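Long-range contact in DyP2 (Amycolatopsis sp. ATCC 39116, PDB 4G2C), which is a heme-containing dye peroxidase that probably uses peroxide to oxidise dyes and lignin-related compounds, with a manganese ion bound besides the heme: residues Val63-Phe74 against Ile164-Ala175. Residues are numbered along the deposited sequence; the frame is centred on the assembly and turned at random.
Sequences VRDRLTVLFLGF and IDAVLLLGDATA. With ACT (acetate ion), chain T; ACT (acetate ion), chain L.
Asp-165 grips Phe-74 in two ways. Its OD2 accepts the backbone N-H of Phe-74 at 2.8 Å, almost straight, on the anti side of the carboxylate and 21° out of its plane. Its CB sits over one face of the ring, 3.8 Å from the centroid, as a CH-pi contact. The other oxygen, OD1, is hydrogen-bonded to His-122 ND1. Beside this, Asp-165 and Ala-166 both face Leu-72, a classic beta bulge: Asp-165 N reaches Leu-72 O at 2.9 Å, whereas the bond from Ala-166 N is weak. From there strands 66-74 and 166-172 run antiparallel (160°) as neighbours in the sheet of the ferredoxin-like DyP domain, helix 175-188 packing on the face that carries Leu-70 and Leu-170. On that face Leu-72 and Leu-168 cross at about a right angle, their CD1 atoms tight at 3.4 Å. The other face bears Phe-71, whose CE1 lies 3.6 Å from Val-167 CG2. With CG1 of Val-167 between its backbone N and carbonyl carbon (chi1 63°), CG2 falls anti to that N and meets the ring obliquely; Phe-273 meets this ring edge-to-face. At the far end Ala-175 CB lies over one guanidinium face of Arg-66, offset toward its rim, 3.5 Å from NH1, which hydrogen-bonds an acetate, probably from the crystallisation liquor.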
ATOM      1  N   VAL A  63      -3.921  13.015   1.662  1.00 17.85           N
ATOM      2  CA  VAL A  63      -5.106  12.912   0.823  1.00 22.70           C
ATOM      3  C   VAL A  63      -4.638  13.035  -0.610  1.00 23.68           C
ATOM      4  O   VAL A  63      -3.843  13.921  -0.932  1.00 23.52           O
ATOM      5  CB  VAL A  63      -6.119  14.053   1.122  1.00 30.91           C
ATOM      6  CG1 VAL A  63      -5.527  15.415   0.720  1.00 24.57           C
ATOM      7  CG2 VAL A  63      -7.453  13.804   0.415  1.00 27.82           C
ATOM      8  N   ARG A  64      -5.129  12.149  -1.466  1.00 23.06           N
ATOM      9  CA  ARG A  64      -4.665  12.080  -2.841  1.00 22.70           C
ATOM     10  C   ARG A  64      -5.733  11.461  -3.741  1.00 21.86           C
ATOM     11  O   ARG A  64      -5.430  10.613  -4.584  1.00 21.57           O
ATOM     12  CB  ARG A  64      -3.363  11.261  -2.909  1.00 21.95           C
ATOM     13  CG  ARG A  64      -3.523   9.841  -2.371  1.00 24.34           C
ATOM     14  CD  ARG A  64      -2.208   9.235  -1.877  1.00 23.72           C
ATOM     15  NE  ARG A  64      -2.451   7.877  -1.393  1.00 22.60           N
ATOM     16  CZ  ARG A  64      -3.044   7.603  -0.234  1.00 23.98           C
ATOM     17  NH1 ARG A  64      -3.420   8.598   0.559  1.00 24.08           N
ATOM     18  NH2 ARG A  64      -3.263   6.341   0.131  1.00 21.01           N
ATOM     19  N   ASP A  65      -6.978  11.890  -3.552  1.00 21.16           N
ATOM     20  CA  ASP A  65      -8.121  11.321  -4.277  1.00 25.94           C
ATOM     21  C   ASP A  65      -7.967  11.599  -5.762  1.00 24.74           C
ATOM     22  O   ASP A  65      -8.506  10.896  -6.602  1.00 29.50           O
ATOM     23  CB  ASP A  65      -9.439  11.912  -3.761  1.00 26.57           C
ATOM     24  CG  ASP A  65      -9.720  11.546  -2.313  1.00 31.32           C
ATOM     25  OD1 ASP A  65      -9.332  10.434  -1.877  1.00 37.91           O
ATOM     26  OD2 ASP A  65     -10.335  12.365  -1.604  1.00 35.01           O
ATOM     27  N   ARG A  66      -7.230  12.655  -6.071  1.00 25.14           N
ATOM     28  CA  ARG A  66      -6.782  12.919  -7.425  1.00 27.22           C
ATOM     29  C   ARG A  66      -5.282  12.880  -7.329  1.00 24.01           C
ATOM     30  O   ARG A  66      -4.694  13.599  -6.526  1.00 22.80           O
ATOM     31  CB  ARG A  66      -7.245  14.302  -7.901  1.00 28.66           C
ATOM     32  CG  ARG A  66      -8.734  14.383  -8.228  1.00 32.79           C
ATOM     33  CD  ARG A  66      -9.094  13.376  -9.314  1.00 37.56           C
ATOM     34  NE  ARG A  66     -10.362  13.697  -9.961  1.00 48.10           N
ATOM     35  CZ  ARG A  66     -10.479  14.102 -11.223  1.00 50.25           C
ATOM     36  NH1 ARG A  66      -9.398  14.223 -11.993  1.00 47.88           N
ATOM     37  NH2 ARG A  66     -11.683  14.379 -11.719  1.00 50.64           N
ATOM     38  N   LEU A  67      -4.668  12.024  -8.131  1.00 27.03           N
ATOM     39  CA  LEU A  67      -3.229  11.842  -8.086  1.00 28.69           C
ATOM     40  C   LEU A  67      -2.648  11.761  -9.486  1.00 26.04           C
ATOM     41  O   LEU A  67      -3.116  10.988 -10.324  1.00 28.46           O
ATOM     42  CB  LEU A  67      -2.881  10.567  -7.312  1.00 28.00           C
ATOM     43  CG  LEU A  67      -1.423  10.117  -7.368  1.00 27.15           C
ATOM     44  CD1 LEU A  67      -0.544  11.093  -6.597  1.00 27.23           C
ATOM     45  CD2 LEU A  67      -1.290   8.711  -6.808  1.00 25.77           C
ATOM     46  N   THR A  68      -1.625  12.569  -9.727  1.00 24.77           N
ATOM     47  CA  THR A  68      -0.834  12.476 -10.947  1.00 25.77           C
ATOM     48  C   THR A  68       0.533  11.907 -10.597  1.00 25.28           C
ATOM     49  O   THR A  68       1.171  12.387  -9.668  1.00 24.49           O
ATOM     50  CB  THR A  68      -0.669  13.871 -11.616  1.00 29.95           C
ATOM     51  OG1 THR A  68      -1.816  14.148 -12.431  1.00 26.88           O
ATOM     52  CG2 THR A  68       0.591  13.916 -12.484  1.00 24.78           C
ATOM     53  N   VAL A  69       0.956  10.864 -11.313  1.00 27.75           N
ATOM     54  CA  VAL A  69       2.264  10.237 -11.113  1.00 23.72           C
ATOM     55  C   VAL A  69       3.127  10.493 -12.340  1.00 27.98           C
ATOM     56  O   VAL A  69       2.695  10.225 -13.461  1.00 28.56           O
ATOM     57  CB  VAL A  69       2.154   8.703 -10.963  1.00 26.30           C
ATOM     58  CG1 VAL A  69       3.502   8.105 -10.643  1.00 21.66           C
ATOM     59  CG2 VAL A  69       1.120   8.315  -9.896  1.00 25.28           C
ATOM     60  N   LEU A  70       4.341  10.995 -12.128  1.00 25.44           N
ATOM     61  CA  LEU A  70       5.253  11.323 -13.220  1.00 25.58           C
ATOM     62  C   LEU A  70       6.585  10.614 -13.027  1.00 25.03           C
ATOM     63  O   LEU A  70       7.259  10.823 -12.025  1.00 26.75           O
ATOM     64  CB  LEU A  70       5.476  12.832 -13.295  1.00 27.55           C
ATOM     65  CG  LEU A  70       4.273  13.731 -13.621  1.00 33.19           C
ATOM     66  CD1 LEU A  70       4.690  15.196 -13.567  1.00 35.17           C
ATOM     67  CD2 LEU A  70       3.670  13.392 -14.989  1.00 27.37           C
ATOM     68  N   PHE A  71       6.948   9.755 -13.971  1.00 24.19           N
ATOM     69  CA  PHE A  71       8.254   9.113 -13.957  1.00 26.28           C
ATOM     70  C   PHE A  71       9.197   9.890 -14.859  1.00 27.46           C
ATOM     71  O   PHE A  71       8.843  10.232 -15.985  1.00 29.73           O
ATOM     72  CB  PHE A  71       8.145   7.662 -14.406  1.00 25.99           C
ATOM     73  CG  PHE A  71       7.165   6.864 -13.596  1.00 30.05           C
ATOM     74  CD1 PHE A  71       7.409   6.600 -12.249  1.00 26.71           C
ATOM     75  CD2 PHE A  71       5.997   6.393 -14.165  1.00 24.42           C
ATOM     76  CE1 PHE A  71       6.509   5.874 -11.493  1.00 25.05           C
ATOM     77  CE2 PHE A  71       5.083   5.677 -13.409  1.00 30.16           C
ATOM     78  CZ  PHE A  71       5.338   5.413 -12.072  1.00 27.34           C
ATOM     79  N   LEU A  72      10.387  10.187 -14.354  1.00 26.13           N
ATOM     80  CA  LEU A  72      11.307  11.087 -15.046  1.00 25.17           C
ATOM     81  C   LEU A  72      12.578  10.371 -15.480  1.00 28.41           C
ATOM     82  O   LEU A  72      12.942   9.331 -14.913  1.00 28.90           O
ATOM     83  CB  LEU A  72      11.678  12.247 -14.131  1.00 22.58           C
ATOM     84  CG  LEU A  72      10.530  13.021 -13.477  1.00 26.33           C
ATOM     85  CD1 LEU A  72      11.077  14.166 -12.642  1.00 20.43           C
ATOM     86  CD2 LEU A  72       9.518  13.525 -14.506  1.00 25.74           C
ATOM     87  N   GLY A  73      13.245  10.940 -16.486  1.00 33.18           N
ATOM     88  CA  GLY A  73      14.578  10.516 -16.903  1.00 27.44           C
ATOM     89  C   GLY A  73      15.516  11.716 -16.863  1.00 31.44           C
ATOM     90  O   GLY A  73      15.141  12.796 -17.293  1.00 31.63           O
ATOM     91  N   PHE A  74      16.720  11.535 -16.328  1.00 28.84           N
ATOM     92  CA  PHE A  74      17.694  12.612 -16.232  1.00 31.70           C
ATOM     93  C   PHE A  74      18.662  12.601 -17.418  1.00 37.13           C
ATOM     94  O   PHE A  74      19.536  11.733 -17.510  1.00 34.94           O
ATOM     95  CB  PHE A  74      18.493  12.504 -14.921  1.00 32.00           C
ATOM     96  CG  PHE A  74      17.662  12.708 -13.676  1.00 32.34           C
ATOM     97  CD1 PHE A  74      16.426  13.344 -13.741  1.00 28.65           C
ATOM     98  CD2 PHE A  74      18.122  12.264 -12.439  1.00 31.44           C
ATOM     99  CE1 PHE A  74      15.654  13.541 -12.595  1.00 28.69           C
ATOM    100  CE2 PHE A  74      17.368  12.449 -11.289  1.00 30.32           C
ATOM    101  CZ  PHE A  74      16.126  13.091 -11.362  1.00 33.87           C
ATOM    102  N   ILE A 164      14.263   4.511 -15.321  1.00 35.02           N
ATOM    103  CA  ILE A 164      13.601   5.579 -14.587  1.00 27.20           C
ATOM    104  C   ILE A 164      14.527   6.135 -13.522  1.00 26.82           C
ATOM    105  O   ILE A 164      15.169   5.383 -12.779  1.00 24.78           O
ATOM    106  CB  ILE A 164      12.323   5.054 -13.933  1.00 28.90           C
ATOM    107  CG1 ILE A 164      11.350   4.576 -15.015  1.00 30.49           C
ATOM    108  CG2 ILE A 164      11.694   6.110 -13.018  1.00 24.25           C
ATOM    109  CD1 ILE A 164      10.144   3.856 -14.468  1.00 28.97           C
ATOM    110  N   ASP A 165      14.587   7.459 -13.449  1.00 26.39           N
ATOM    111  CA  ASP A 165      15.451   8.117 -12.491  1.00 28.49           C
ATOM    112  C   ASP A 165      14.675   8.681 -11.303  1.00 28.77           C
ATOM    113  O   ASP A 165      15.184   8.718 -10.180  1.00 26.40           O
ATOM    114  CB  ASP A 165      16.272   9.203 -13.183  1.00 28.15           C
ATOM    115  CG  ASP A 165      17.314   8.615 -14.125  1.00 31.70           C
ATOM    116  OD1 ASP A 165      18.054   7.716 -13.678  1.00 29.11           O
ATOM    117  OD2 ASP A 165      17.378   9.034 -15.307  1.00 31.31           O
ATOM    118  N   ALA A 166      13.438   9.093 -11.541  1.00 25.78           N
ATOM    119  CA  ALA A 166      12.703   9.785 -10.502  1.00 23.92           C
ATOM    120  C   ALA A 166      11.185   9.643 -10.621  1.00 27.50           C
ATOM    121  O   ALA A 166      10.640   9.443 -11.710  1.00 30.28           O
ATOM    122  CB  ALA A 166      13.108  11.263 -10.475  1.00 23.62           C
ATOM    123  N   VAL A 167      10.493   9.755  -9.496  1.00 25.55           N
ATOM    124  CA  VAL A 167       9.041   9.820  -9.558  1.00 27.08           C
ATOM    125  C   VAL A 167       8.539  11.082  -8.883  1.00 24.70           C
ATOM    126  O   VAL A 167       9.084  11.522  -7.867  1.00 24.48           O
ATOM    127  CB  VAL A 167       8.373   8.589  -8.922  1.00 22.84           C
ATOM    128  CG1 VAL A 167       8.703   8.516  -7.425  1.00 20.36           C
ATOM    129  CG2 VAL A 167       6.871   8.637  -9.148  1.00 22.88           C
ATOM    130  N   LEU A 168       7.513  11.681  -9.467  1.00 25.69           N
ATOM    131  CA  LEU A 168       6.850  12.822  -8.849  1.00 23.12           C
ATOM    132  C   LEU A 168       5.428  12.412  -8.517  1.00 27.87           C
ATOM    133  O   LEU A 168       4.743  11.806  -9.350  1.00 27.48           O
ATOM    134  CB  LEU A 168       6.819  14.010  -9.804  1.00 29.49           C
ATOM    135  CG  LEU A 168       8.052  14.899  -9.807  1.00 29.25           C
ATOM    136  CD1 LEU A 168       9.295  14.059  -9.700  1.00 28.01           C
ATOM    137  CD2 LEU A 168       8.065  15.729 -11.086  1.00 32.82           C
ATOM    138  N   LEU A 169       4.995  12.716  -7.299  1.00 25.17           N
ATOM    139  CA  LEU A 169       3.614  12.493  -6.905  1.00 27.68           C
ATOM    140  C   LEU A 169       2.958  13.844  -6.614  1.00 24.49           C
ATOM    141  O   LEU A 169       3.434  14.615  -5.787  1.00 22.13           O
ATOM    142  CB  LEU A 169       3.540  11.565  -5.686  1.00 26.73           C
ATOM    143  CG  LEU A 169       4.258  10.212  -5.843  1.00 28.78           C
ATOM    144  CD1 LEU A 169       4.330   9.465  -4.505  1.00 27.41           C
ATOM    145  CD2 LEU A 169       3.586   9.343  -6.898  1.00 23.29           C
ATOM    146  N   LEU A 170       1.879  14.127  -7.328  1.00 25.26           N
ATOM    147  CA  LEU A 170       1.113  15.344  -7.142  1.00 23.67           C
ATOM    148  C   LEU A 170      -0.300  14.945  -6.753  1.00 24.14           C
ATOM    149  O   LEU A 170      -1.033  14.379  -7.568  1.00 24.97           O
ATOM    150  CB  LEU A 170       1.056  16.142  -8.446  1.00 24.85           C
ATOM    151  CG  LEU A 170       2.323  16.756  -9.028  1.00 30.33           C
ATOM    152  CD1 LEU A 170       3.379  15.685  -9.353  1.00 25.80           C
ATOM    153  CD2 LEU A 170       1.932  17.580 -10.265  1.00 28.42           C
ATOM    154  N   GLY A 171      -0.686  15.234  -5.515  1.00 26.19           N
ATOM    155  CA  GLY A 171      -1.959  14.764  -4.999  1.00 21.29           C
ATOM    156  C   GLY A 171      -2.756  15.792  -4.212  1.00 24.40           C
ATOM    157  O   GLY A 171      -2.196  16.695  -3.572  1.00 23.07           O
ATOM    158  N   ASP A 172      -4.075  15.643  -4.255  1.00 23.83           N
ATOM    159  CA  ASP A 172      -4.977  16.572  -3.591  1.00 26.63           C
ATOM    160  C   ASP A 172      -6.367  15.938  -3.553  1.00 26.94           C
ATOM    161  O   ASP A 172      -6.599  14.902  -4.182  1.00 24.76           O
ATOM    162  CB  ASP A 172      -5.009  17.912  -4.333  1.00 26.23           C
ATOM    163  CG  ASP A 172      -5.464  19.069  -3.453  1.00 30.46           C
ATOM    164  OD1 ASP A 172      -4.633  19.627  -2.699  1.00 31.89           O
ATOM    165  OD2 ASP A 172      -6.658  19.435  -3.526  1.00 34.42           O
ATOM    166  N   ALA A 173      -7.278  16.557  -2.809  1.00 24.83           N
ATOM    167  CA  ALA A 173      -8.653  16.093  -2.732  1.00 28.10           C
ATOM    168  C   ALA A 173      -9.372  16.280  -4.066  1.00 27.27           C
ATOM    169  O   ALA A 173     -10.274  15.523  -4.400  1.00 28.51           O
ATOM    170  CB  ALA A 173      -9.399  16.837  -1.622  1.00 23.92           C
ATOM    171  N   THR A 174      -8.965  17.286  -4.833  1.00 25.95           N
ATOM    172  CA  THR A 174      -9.659  17.609  -6.079  1.00 26.59           C
ATOM    173  C   THR A 174      -8.656  17.879  -7.191  1.00 29.22           C
ATOM    174  O   THR A 174      -7.499  18.204  -6.920  1.00 29.69           O
ATOM    175  CB  THR A 174     -10.600  18.829  -5.920  1.00 29.12           C
ATOM    176  OG1 THR A 174      -9.842  19.970  -5.503  1.00 33.43           O
ATOM    177  CG2 THR A 174     -11.683  18.566  -4.878  1.00 27.86           C
ATOM    178  N   ALA A 175      -9.115  17.743  -8.437  1.00 32.86           N
ATOM    179  CA  ALA A 175      -8.275  17.880  -9.628  1.00 32.74           C
ATOM    180  C   ALA A 175      -7.624  19.256  -9.782  1.00 31.35           C
ATOM    181  O   ALA A 175      -6.495  19.372 -10.260  1.00 31.77           O
ATOM    182  CB  ALA A 175      -9.088  17.533 -10.887  1.00 34.52           C
TER
HETATM  183  C   ACT T 518      -5.863  13.634 -11.565  1.00 47.27           C
HETATM  184  O   ACT T 518      -6.277  14.824 -11.498  1.00 45.05           O
HETATM  185  OXT ACT T 518      -6.524  12.742 -10.962  1.00 46.90           O
HETATM  186  CH3 ACT T 518      -4.627  13.287 -12.331  1.00 38.25           C
HETATM  187  C   ACT L 510      -5.009   6.214   3.415  1.00 49.42           C
HETATM  188  O   ACT L 510      -5.153   7.329   2.830  1.00 35.00           O
HETATM  189  OXT ACT L 510      -5.048   5.170   2.705  1.00 47.20           O
HETATM  190  CH3 ACT L 510      -4.799   6.119   4.902  1.00 43.59           C